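Local coordinates for pyridine nucleotide-disulphide oxidoreductase dimerisation region (Escherichia coli BL21, PDB 6KYY), which is an FAD-containing flavoprotein disulfide reductase, induced by hypochlorous acid, that probably helps the cell resist reactive chlorine species, at residues B[83-86]-B[87-91]. Numbering follows the deposited sequence.
Sequences NFLR and NKNFH
N89 doubles back on the helix to grip the carbonyl of L85 twice. Its backbone N lies 2.8 Å from L85 O, the ordinary i+4 to i bond, and its side-chain ND2 lies 3.0 Å from the same L85 O. The two donors reach that oxygen from opposite faces of the carbonyl plane. L85 O sits 9° out of the amide plane of N89; the bond from ND2 to L85 O and the one from K23 NZ to OD1 together hold the amide's rotation. Further i+4 to i backbone bonds, such as F90 N to R86 O at 3.0 Å, show a regular α-helix. N87 and H91, one turn apart, both belong to a copper(II) site. With CG anti to the backbone N (chi1 -170°), the N87 side chain extends off the helix, its nearest atom about 2 Å from the copper(II) ion. R86, bent at chi3 (-62°), hydrogen-bonds through NE to N52 OD1; N83 OD1 lies 3.6 Å above one face of its guanidinium plane, toward the rim. Within helix 71-94, L85 and N89 pack on I51 of helix 49-53, F90 stacks its ring on that of Y46, and F84 and L85 meet R376 of the second subunit.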
# COMPACT_ATOMS: atom_id res chain seq x y z
N ASN B 83 13.11 9.55 -18.08
CA ASN B 83 13.24 9.63 -19.53
C ASN B 83 12.28 8.69 -20.24
O ASN B 83 11.84 8.99 -21.36
CB ASN B 83 14.68 9.32 -19.95
CG ASN B 83 15.59 10.53 -19.81
OD1 ASN B 83 15.24 11.64 -20.20
ND2 ASN B 83 16.78 10.31 -19.25
N PHE B 84 11.95 7.55 -19.62
CA PHE B 84 10.95 6.67 -20.22
C PHE B 84 9.57 7.31 -20.21
O PHE B 84 8.85 7.26 -21.22
CB PHE B 84 10.92 5.33 -19.48
CG PHE B 84 9.88 4.38 -20.01
CD1 PHE B 84 10.19 3.49 -21.02
CD2 PHE B 84 8.58 4.39 -19.50
CE1 PHE B 84 9.23 2.62 -21.52
CE2 PHE B 84 7.63 3.53 -20.00
CZ PHE B 84 7.95 2.65 -21.01
N LEU B 85 9.18 7.91 -19.09
CA LEU B 85 7.85 8.49 -18.99
C LEU B 85 7.75 9.83 -19.70
O LEU B 85 6.66 10.22 -20.12
CB LEU B 85 7.44 8.61 -17.52
CG LEU B 85 6.95 7.30 -16.91
CD1 LEU B 85 7.14 7.27 -15.40
CD2 LEU B 85 5.49 7.05 -17.27
N ARG B 86 8.87 10.56 -19.83
CA ARG B 86 8.85 11.78 -20.63
C ARG B 86 8.61 11.46 -22.10
O ARG B 86 7.83 12.15 -22.77
CB ARG B 86 10.16 12.54 -20.46
CG ARG B 86 10.21 13.86 -21.21
CD ARG B 86 11.63 14.42 -21.27
NE ARG B 86 12.16 14.72 -19.95
CZ ARG B 86 13.43 15.04 -19.71
NH1 ARG B 86 14.30 15.10 -20.71
NH2 ARG B 86 13.83 15.30 -18.47
N ASN B 87 9.26 10.42 -22.62
CA ASN B 87 9.06 10.04 -24.01
C ASN B 87 7.68 9.42 -24.22
O ASN B 87 7.08 9.59 -25.29
CB ASN B 87 10.15 9.07 -24.46
CG ASN B 87 10.14 8.82 -25.95
OD1 ASN B 87 9.69 7.78 -26.42
ND2 ASN B 87 10.64 9.79 -26.71
N LYS B 88 7.16 8.70 -23.22
CA LYS B 88 5.82 8.14 -23.33
C LYS B 88 4.76 9.22 -23.22
O LYS B 88 3.73 9.17 -23.90
CB LYS B 88 5.62 7.06 -22.27
CG LYS B 88 4.21 6.46 -22.24
CD LYS B 88 4.20 5.05 -22.80
CE LYS B 88 2.78 4.53 -22.95
NZ LYS B 88 2.20 4.89 -24.28
N ASN B 89 4.99 10.22 -22.36
CA ASN B 89 4.01 11.29 -22.20
C ASN B 89 3.98 12.21 -23.41
O ASN B 89 2.92 12.76 -23.73
CB ASN B 89 4.30 12.09 -20.93
CG ASN B 89 3.43 11.69 -19.77
OD1 ASN B 89 2.25 12.03 -19.71
ND2 ASN B 89 4.00 10.93 -18.84
N PHE B 90 5.11 12.40 -24.08
CA PHE B 90 5.12 13.21 -25.29
C PHE B 90 4.41 12.50 -26.43
O PHE B 90 3.59 13.09 -27.14
CB PHE B 90 6.55 13.56 -25.69
CG PHE B 90 6.66 14.13 -27.08
CD1 PHE B 90 6.25 15.43 -27.34
CD2 PHE B 90 7.17 13.37 -28.12
CE1 PHE B 90 6.34 15.95 -28.62
CE2 PHE B 90 7.27 13.89 -29.40
CZ PHE B 90 6.85 15.19 -29.65
N HIS B 91 4.72 11.21 -26.62
CA HIS B 91 4.16 10.48 -27.76
C HIS B 91 2.68 10.21 -27.59
O HIS B 91 1.94 10.18 -28.59
CB HIS B 91 4.93 9.18 -27.97
CG HIS B 91 6.10 9.31 -28.90
ND1 HIS B 91 5.96 9.24 -30.27
CD2 HIS B 91 7.41 9.50 -28.66
CE1 HIS B 91 7.15 9.39 -30.84
NE2 HIS B 91 8.05 9.55 -29.88